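Local coordinates for alpha-1,2-Mannosidase (Trichoderma reesei, PDB 1HCU), which cleaves alpha-1,2-linked mannose residues, probably trimming high-mannose N-glycans of glycoproteins, as a calcium-binding glycosyl hydrolase of family 47, at residues K20-T25 with E456-A461; T64-G69 with Y113-G118; G118-L123 with S469-Q474. All coordinates share one frame; numbering follows the deposited sequence.

Contact 1: K20-T25 with E456-A461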
loop_
_atom_site.group_PDB
_atom_site.type_symbol
_atom_site.label_atom_id
_atom_site.label_comp_id
_atom_site.label_asym_id
_atom_site.label_seq_id
_atom_site.Cartn_x
_atom_site.Cartn_y
_atom_site.Cartn_z
ATOM N N LYS A 20 -6.602 18.736 -0.389
ATOM C CA LYS A 20 -8.021 18.567 -0.135
ATOM C C LYS A 20 -8.797 18.970 -1.396
ATOM O O LYS A 20 -9.784 18.329 -1.760
ATOM C CB LYS A 20 -8.430 19.414 1.069
ATOM C CG LYS A 20 -9.852 19.186 1.515
ATOM C CD LYS A 20 -10.157 19.910 2.817
ATOM C CE LYS A 20 -11.608 19.676 3.196
ATOM N NZ LYS A 20 -11.973 20.304 4.485
ATOM N N ALA A 21 -8.326 20.011 -2.079
ATOM C CA ALA A 21 -8.965 20.479 -3.307
ATOM C C ALA A 21 -8.842 19.439 -4.430
ATOM O O ALA A 21 -9.780 19.253 -5.212
ATOM C CB ALA A 21 -8.346 21.817 -3.746
ATOM N N ALA A 22 -7.692 18.771 -4.519
ATOM C CA ALA A 22 -7.490 17.734 -5.537
ATOM C C ALA A 22 -8.409 16.547 -5.262
ATOM O O ALA A 22 -8.915 15.904 -6.191
ATOM C CB ALA A 22 -6.035 17.270 -5.555
ATOM N N PHE A 23 -8.625 16.256 -3.982
ATOM C CA PHE A 23 -9.505 15.161 -3.602
ATOM C C PHE A 23 -10.945 15.532 -3.972
ATOM O O PHE A 23 -11.668 14.721 -4.553
ATOM C CB PHE A 23 -9.374 14.874 -2.095
ATOM C CG PHE A 23 -10.257 13.754 -1.605
ATOM C CD1 PHE A 23 -11.598 13.987 -1.300
ATOM C CD2 PHE A 23 -9.753 12.462 -1.465
ATOM C CE1 PHE A 23 -12.426 12.954 -0.866
ATOM C CE2 PHE A 23 -10.576 11.414 -1.030
ATOM C CZ PHE A 23 -11.917 11.663 -0.729
ATOM N N GLN A 24 -11.346 16.763 -3.654
ATOM C CA GLN A 24 -12.695 17.246 -3.956
ATOM C C GLN A 24 -13.023 17.083 -5.446
ATOM O O GLN A 24 -14.071 16.540 -5.813
ATOM C CB GLN A 24 -12.821 18.727 -3.558
ATOM C CG GLN A 24 -14.227 19.306 -3.720
ATOM C CD GLN A 24 -15.201 18.773 -2.689
ATOM O OE1 GLN A 24 -16.360 18.519 -2.995
ATOM N NE2 GLN A 24 -14.737 18.611 -1.461
ATOM N N THR A 25 -12.110 17.554 -6.293
ATOM C CA THR A 25 -12.258 17.468 -7.743
ATOM C C THR A 25 -12.420 16.001 -8.182
ATOM O O THR A 25 -13.379 15.639 -8.882
ATOM C CB THR A 25 -11.024 18.094 -8.430
ATOM O OG1 THR A 25 -10.924 19.474 -8.048
ATOM C CG2 THR A 25 -11.124 17.992 -9.934
ATOM N N GLU A 456 -4.829 6.398 -0.774
ATOM C CA GLU A 456 -3.430 6.543 -0.393
ATOM C C GLU A 456 -2.670 7.804 -0.780
ATOM O O GLU A 456 -2.217 8.552 0.078
ATOM C CB GLU A 456 -2.659 5.332 -0.917
ATOM C CG GLU A 456 -3.237 3.988 -0.512
ATOM C CD GLU A 456 -2.265 2.848 -0.791
ATOM O OE1 GLU A 456 -2.493 2.077 -1.751
ATOM O OE2 GLU A 456 -1.265 2.738 -0.053
ATOM N N ALA A 457 -2.490 8.018 -2.074
ATOM C CA ALA A 457 -1.751 9.183 -2.514
ATOM C C ALA A 457 -2.272 10.469 -1.882
ATOM O O ALA A 457 -1.503 11.223 -1.293
ATOM C CB ALA A 457 -1.784 9.285 -4.023
ATOM N N LEU A 458 -3.576 10.713 -1.981
ATOM C CA LEU A 458 -4.153 11.941 -1.426
ATOM C C LEU A 458 -4.181 11.958 0.105
ATOM O O LEU A 458 -4.140 13.022 0.725
ATOM C CB LEU A 458 -5.560 12.165 -2.004
ATOM C CG LEU A 458 -5.597 12.513 -3.506
ATOM C CD1 LEU A 458 -7.047 12.604 -4.000
ATOM C CD2 LEU A 458 -4.894 13.846 -3.736
ATOM N N LYS A 459 -4.236 10.774 0.708
ATOM C CA LYS A 459 -4.253 10.635 2.159
ATOM C C LYS A 459 -2.881 10.998 2.751
ATOM O O LYS A 459 -2.787 11.841 3.633
ATOM C CB LYS A 459 -4.630 9.190 2.527
ATOM C CG LYS A 459 -4.489 8.846 4.005
ATOM C CD LYS A 459 -5.799 8.909 4.735
ATOM C CE LYS A 459 -6.397 7.527 5.001
ATOM N NZ LYS A 459 -6.845 6.786 3.785
ATOM N N TYR A 460 -1.815 10.368 2.267
ATOM C CA TYR A 460 -0.488 10.673 2.797
ATOM C C TYR A 460 -0.079 12.114 2.491
ATOM O O TYR A 460 0.507 12.783 3.343
ATOM C CB TYR A 460 0.562 9.693 2.252
ATOM C CG TYR A 460 0.421 8.278 2.796
ATOM C CD1 TYR A 460 0.507 8.019 4.168
ATOM C CD2 TYR A 460 0.172 7.206 1.939
ATOM C CE1 TYR A 460 0.342 6.720 4.667
ATOM C CE2 TYR A 460 0.010 5.911 2.427
ATOM C CZ TYR A 460 0.091 5.671 3.788
ATOM O OH TYR A 460 -0.093 4.390 4.269
ATOM N N ALA A 461 -0.396 12.590 1.285
ATOM C CA ALA A 461 -0.056 13.952 0.891
ATOM C C ALA A 461 -0.707 14.963 1.841
ATOM O O ALA A 461 -0.078 15.933 2.269
ATOM C CB ALA A 461 -0.508 14.213 -0.545
#
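Leu458 reaches from helix 451-465 to helix 13-33 and divides its two methyl branches between neighbouring residues there. Branch CD1 lies against the root of Phe23, 3.6 Å from CA and 3.7 Å from the ring atom CD2, so it meets backbone and ring together at a slant to the aromatic plane. The other branch, CD2, meets the CB methyl of Ala22 at 4.0 Å. With CG of Leu458 opposite its carbonyl carbon (chi1 -68°) and the chain extended beyond, the fork straddles the two residues. Phe23 has CG opposite its own backbone N (chi1 180°), which leaves CB and the ring atom CD2 beside the leucine while the rest of the ring continues to other neighbours. Around this first shell, Phe454 packs edge-to-face with Phe23, Thr64 and Ala65 of helix 56-67 touch the same ring, and Val19 lies against Leu458. One residue on, Lys459 leaves the contact altogether: its ammonium group forms a salt bridge with Asp63. All three touching side chains are buried and no hydrogen bond spans the segments, which implies that this join within the family 47 barrel rests on apolar packing and burial, with no polar bond to set its direction.

Contact 2: T64-G69 with Y113-G118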
loop_
_atom_site.group_PDB
_atom_site.type_symbol
_atom_site.label_atom_id
_atom_site.label_comp_id
_atom_site.label_asym_id
_atom_site.label_seq_id
_atom_site.Cartn_x
_atom_site.Cartn_y
_atom_site.Cartn_z
ATOM N N THR A 64 -10.449 8.712 3.826
ATOM C CA THR A 64 -9.679 9.891 3.477
ATOM C C THR A 64 -10.614 11.089 3.639
ATOM O O THR A 64 -10.221 12.127 4.172
ATOM C CB THR A 64 -9.155 9.819 2.027
ATOM O OG1 THR A 64 -8.276 8.691 1.894
ATOM C CG2 THR A 64 -8.391 11.087 1.670
ATOM N N ALA A 65 -11.864 10.926 3.204
ATOM C CA ALA A 65 -12.871 11.983 3.304
ATOM C C ALA A 65 -13.154 12.315 4.763
ATOM O O ALA A 65 -13.464 13.454 5.099
ATOM C CB ALA A 65 -14.161 11.545 2.613
ATOM N N ILE A 66 -13.060 11.314 5.630
ATOM C CA ILE A 66 -13.308 11.527 7.052
ATOM C C ILE A 66 -12.197 12.371 7.679
ATOM O O ILE A 66 -12.473 13.311 8.414
ATOM C CB ILE A 66 -13.402 10.180 7.812
ATOM C CG1 ILE A 66 -14.689 9.457 7.432
ATOM C CG2 ILE A 66 -13.366 10.419 9.313
ATOM C CD1 ILE A 66 -14.774 8.059 7.985
ATOM N N LEU A 67 -10.945 12.035 7.376
ATOM C CA LEU A 67 -9.794 12.758 7.930
ATOM C C LEU A 67 -9.705 14.194 7.420
ATOM O O LEU A 67 -9.078 15.046 8.053
ATOM C CB LEU A 67 -8.492 12.017 7.596
ATOM C CG LEU A 67 -8.389 10.562 8.069
ATOM C CD1 LEU A 67 -7.078 9.954 7.588
ATOM C CD2 LEU A 67 -8.472 10.509 9.587
ATOM N N MET A 68 -10.325 14.454 6.272
ATOM C CA MET A 68 -10.314 15.782 5.680
ATOM C C MET A 68 -11.489 16.626 6.159
ATOM O O MET A 68 -11.570 17.812 5.858
ATOM C CB MET A 68 -10.354 15.684 4.153
ATOM C CG MET A 68 -9.083 15.132 3.532
ATOM S SD MET A 68 -9.259 14.876 1.756
ATOM C CE MET A 68 -7.546 14.937 1.214
ATOM N N GLY A 69 -12.404 16.017 6.900
ATOM C CA GLY A 69 -13.549 16.766 7.391
ATOM C C GLY A 69 -14.615 16.995 6.329
ATOM O O GLY A 69 -15.385 17.951 6.417
ATOM N N TYR A 113 -14.914 2.548 10.088
ATOM C CA TYR A 113 -15.627 2.199 11.307
ATOM C C TYR A 113 -14.853 2.674 12.544
ATOM O O TYR A 113 -15.421 3.319 13.426
ATOM C CB TYR A 113 -15.849 0.689 11.356
ATOM C CG TYR A 113 -16.649 0.223 12.545
ATOM C CD1 TYR A 113 -18.027 0.420 12.619
ATOM C CD2 TYR A 113 -16.018 -0.422 13.601
ATOM C CE1 TYR A 113 -18.752 -0.019 13.729
ATOM C CE2 TYR A 113 -16.716 -0.856 14.697
ATOM C CZ TYR A 113 -18.076 -0.656 14.765
ATOM O OH TYR A 113 -18.729 -1.080 15.897
ATOM N N ASP A 114 -13.555 2.377 12.595
ATOM C CA ASP A 114 -12.738 2.787 13.729
ATOM C C ASP A 114 -12.657 4.307 13.876
ATOM O O ASP A 114 -12.669 4.824 14.991
ATOM C CB ASP A 114 -11.323 2.198 13.633
ATOM C CG ASP A 114 -11.257 0.740 14.084
ATOM O OD1 ASP A 114 -12.119 0.322 14.887
ATOM O OD2 ASP A 114 -10.334 0.015 13.655
ATOM N N LEU A 115 -12.581 5.027 12.764
ATOM C CA LEU A 115 -12.506 6.478 12.842
ATOM C C LEU A 115 -13.839 7.092 13.288
ATOM O O LEU A 115 -13.867 7.938 14.186
ATOM C CB LEU A 115 -12.080 7.064 11.493
ATOM C CG LEU A 115 -10.656 6.724 11.018
ATOM C CD1 LEU A 115 -10.435 7.288 9.622
ATOM C CD2 LEU A 115 -9.631 7.288 11.982
ATOM N N LEU A 116 -14.939 6.651 12.679
ATOM C CA LEU A 116 -16.262 7.177 13.014
ATOM C C LEU A 116 -16.733 6.831 14.433
ATOM O O LEU A 116 -17.674 7.435 14.939
ATOM C CB LEU A 116 -17.296 6.707 11.977
ATOM C CG LEU A 116 -17.056 7.281 10.573
ATOM C CD1 LEU A 116 -18.169 6.853 9.635
ATOM C CD2 LEU A 116 -16.989 8.795 10.646
ATOM N N ARG A 117 -16.085 5.856 15.066
ATOM C CA ARG A 117 -16.423 5.479 16.432
ATOM C C ARG A 117 -15.376 6.022 17.391
ATOM O O ARG A 117 -15.570 6.011 18.607
ATOM C CB ARG A 117 -16.490 3.965 16.596
ATOM C CG ARG A 117 -17.634 3.319 15.864
ATOM C CD ARG A 117 -17.922 1.974 16.461
ATOM N NE ARG A 117 -18.538 2.093 17.776
ATOM C CZ ARG A 117 -18.598 1.102 18.657
ATOM N NH1 ARG A 117 -18.071 -0.077 18.354
ATOM N NH2 ARG A 117 -19.184 1.287 19.833
ATOM N N GLY A 118 -14.270 6.500 16.837
ATOM C CA GLY A 118 -13.206 7.032 17.660
ATOM C C GLY A 118 -13.093 8.546 17.654
ATOM O O GLY A 118 -14.071 9.249 17.909
#
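Ile66 meets Leu116, and Leu67 meets Leu115, where the ends of helices 56-67 and 98-117 pack together in the (αα)7 barrel known for family 47 glycosyl hydrolases. The interaction across the interface is entirely apolar. Ile66 sets its terminal CD1 against the branch point CG and the CD2 methyl of Leu116, while its CG2 lies 4.2 Å from CB of Leu115; with CG1 opposite the carbonyl carbon (chi1 -71°), the longer arm is given to Leu116, and CG2 lies near both leucines. Leu67 and Leu115 cross at about a right angle, CD2 of Leu67 standing 3.8 Å from CD1 of Leu115. An alanine in place of Ile66 removes both arms and would probably leave a gap beside Leu116, whose branches could then turn more freely. Polar interactions lie outside this seam: Asp114 forms a salt bridge with Arg187 and accepts from the backbone N of Ser491. Gly69, at positive phi (78°), completes a Schellman motif, its N bonding to Ile66 O at 3.1 Å; in the other segment a backbone bond joins Gly118 N to Leu115 O at 3.0 Å. The tightest approach between the segments is at Ile66 CD1, which lies 3.5 Å from both CG and CD2 of Leu116.

Contact 3: G118-L123 with S469-Q474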
loop_
_atom_site.group_PDB
_atom_site.type_symbol
_atom_site.label_atom_id
_atom_site.label_comp_id
_atom_site.label_asym_id
_atom_site.label_seq_id
_atom_site.Cartn_x
_atom_site.Cartn_y
_atom_site.Cartn_z
ATOM N N GLY A 118 -14.270 6.500 16.837
ATOM C CA GLY A 118 -13.206 7.032 17.660
ATOM C C GLY A 118 -13.093 8.546 17.654
ATOM O O GLY A 118 -14.071 9.249 17.909
ATOM N N PRO A 119 -11.903 9.077 17.341
ATOM C CA PRO A 119 -11.614 10.514 17.301
ATOM C C PRO A 119 -12.230 11.310 16.156
ATOM O O PRO A 119 -11.964 12.501 16.026
ATOM C CB PRO A 119 -10.093 10.544 17.260
ATOM C CG PRO A 119 -9.799 9.385 16.359
ATOM C CD PRO A 119 -10.739 8.300 16.871
ATOM N N PHE A 120 -13.035 10.662 15.321
ATOM C CA PHE A 120 -13.677 11.356 14.211
ATOM C C PHE A 120 -15.163 11.061 14.174
ATOM O O PHE A 120 -15.795 11.196 13.131
ATOM C CB PHE A 120 -13.052 10.957 12.867
ATOM C CG PHE A 120 -11.679 11.520 12.645
ATOM C CD1 PHE A 120 -10.575 10.968 13.286
ATOM C CD2 PHE A 120 -11.495 12.634 11.832
ATOM C CE1 PHE A 120 -9.308 11.516 13.128
ATOM C CE2 PHE A 120 -10.225 13.195 11.664
ATOM C CZ PHE A 120 -9.131 12.635 12.315
ATOM N N SER A 121 -15.724 10.676 15.316
ATOM C CA SER A 121 -17.144 10.345 15.396
ATOM C C SER A 121 -18.086 11.491 15.037
ATOM O O SER A 121 -19.242 11.258 14.674
ATOM C CB SER A 121 -17.479 9.834 16.794
ATOM O OG SER A 121 -17.196 10.822 17.764
ATOM N N SER A 122 -17.596 12.722 15.138
ATOM C CA SER A 122 -18.405 13.895 14.820
ATOM C C SER A 122 -18.803 13.927 13.340
ATOM O O SER A 122 -19.882 14.414 12.991
ATOM C CB SER A 122 -17.644 15.179 15.171
ATOM O OG SER A 122 -16.510 15.342 14.336
ATOM N N LEU A 123 -17.933 13.408 12.474
ATOM C CA LEU A 123 -18.201 13.387 11.033
ATOM C C LEU A 123 -19.329 12.438 10.626
ATOM O O LEU A 123 -19.513 12.153 9.443
ATOM C CB LEU A 123 -16.927 13.030 10.258
ATOM C CG LEU A 123 -15.992 14.199 9.933
ATOM C CD1 LEU A 123 -14.585 13.900 10.422
ATOM C CD2 LEU A 123 -15.996 14.454 8.429
ATOM N N SER A 469 -3.294 14.678 14.987
ATOM C CA SER A 469 -4.440 13.837 15.328
ATOM C C SER A 469 -3.892 12.467 15.710
ATOM O O SER A 469 -2.686 12.233 15.628
ATOM C CB SER A 469 -5.413 13.700 14.151
ATOM O OG SER A 469 -5.013 12.686 13.248
ATOM N N ASP A 470 -4.769 11.565 16.127
ATOM C CA ASP A 470 -4.338 10.226 16.516
ATOM C C ASP A 470 -3.922 9.377 15.317
ATOM O O ASP A 470 -3.204 8.397 15.460
ATOM C CB ASP A 470 -5.459 9.512 17.277
ATOM C CG ASP A 470 -5.661 10.068 18.668
ATOM O OD1 ASP A 470 -6.156 11.212 18.797
ATOM O OD2 ASP A 470 -5.310 9.363 19.635
ATOM N N VAL A 471 -4.386 9.754 14.137
ATOM C CA VAL A 471 -4.064 9.020 12.931
ATOM C C VAL A 471 -2.600 9.219 12.537
ATOM O O VAL A 471 -1.982 8.319 11.984
ATOM C CB VAL A 471 -4.975 9.468 11.773
ATOM C CG1 VAL A 471 -4.675 8.659 10.523
ATOM C CG2 VAL A 471 -6.426 9.299 12.178
ATOM N N GLN A 472 -2.053 10.397 12.835
ATOM C CA GLN A 472 -0.661 10.713 12.511
ATOM C C GLN A 472 0.279 9.758 13.254
ATOM O O GLN A 472 0.055 9.441 14.422
ATOM C CB GLN A 472 -0.331 12.160 12.919
ATOM C CG GLN A 472 -1.132 13.270 12.209
ATOM C CD GLN A 472 -0.538 13.702 10.869
ATOM O OE1 GLN A 472 -1.024 14.648 10.243
ATOM N NE2 GLN A 472 0.511 13.020 10.430
ATOM N N VAL A 473 1.333 9.296 12.590
ATOM C CA VAL A 473 2.257 8.396 13.266
ATOM C C VAL A 473 3.157 9.185 14.236
ATOM O O VAL A 473 3.772 10.184 13.858
ATOM C CB VAL A 473 3.118 7.602 12.247
ATOM C CG1 VAL A 473 2.221 6.756 11.349
ATOM C CG2 VAL A 473 3.918 8.542 11.409
ATOM N N GLN A 474 3.205 8.747 15.493
ATOM C CA GLN A 474 4.011 9.409 16.516
ATOM C C GLN A 474 5.433 8.852 16.562
ATOM O O GLN A 474 5.640 7.648 16.745
ATOM C CB GLN A 474 3.357 9.248 17.891
ATOM C CG GLN A 474 1.892 9.674 17.951
ATOM C CD GLN A 474 1.678 11.108 17.516
ATOM O OE1 GLN A 474 2.335 12.019 18.008
ATOM N NE2 GLN A 474 0.747 11.316 16.591
#
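Pro119 and Asp470 mark the nearest backbone approach, their CA atoms 7.3 Å apart, between two irregular segments of which only 121-122 makes a brief 3-10 turn. Phe120 supplies most of the side-chain contact. Its CG stands opposite the carbonyl carbon (chi1 -72°), and although the first bond of the side chain does not aim at 469-474, the ring extends far enough to reach it. There CE1 meets CG2 of Val471 at 3.8 Å, the two side chains crossing at about a right angle. The ring's CZ lies 4.2 Å from Ser469 OG, which sits at the edge and near the ring plane; it is a loose approach of a hydroxyl to the aromatic rim. On its own segment, Leu123 CD1 also lies in that plane, at the ring edge. Towards the surface, Pro119 CB comes within 4.3 Å of Asp470 OD1, a contact of bulk without directional bonding.

Each segment is shaped from within. Ser469 OG accepts from Val471 N at 3.1 Å, a bent bond of 142°, closing an ST turn, which probably helps to keep the hydroxyl near the phenyl ring and Val471 beside it. In 118-123, Leu123 N donates to Phe120 O at 3.1 Å. Further along, Gln474 NE2 donates to Gln472 O at 2.9 Å, coming from above the carbonyl plane (59° out of it). Val473 bonds through its backbone to Tyr399 and Arg403, tying this loop to helix 393-405, while Phe481 touches both Pro119 and Asp470. Two loops that follow helices 98-117 and 451-465 thus meet beside strand 481-483, consistent with the C-terminal hairpin that plugs the helical barrel in family 47 mannosidases.

In the fold
Contacts 1 and 2 are buried helix-to-helix packing, whereas contact 3 joins two loops nearer the surface, where a proline and a carboxylate take part beside an aromatic ring. Helix 56-67 links the set: Thr64 probably bonds to Lys459 of contact 1, while Leu67 of contact 2 packs on Val471 of contact 3. Helix 98-117 runs directly into 118-123, so contacts 2 and 3 share Gly118 and have centres about 7 Å apart. Contacts 1 and 3, with centres about 17 Å apart, do not touch, yet 469-474 follows helix 451-465 in sequence. None has a hydrogen bond across its segments; in contact 3 the segments are largely irregular, and one of them is shaped by an ST turn.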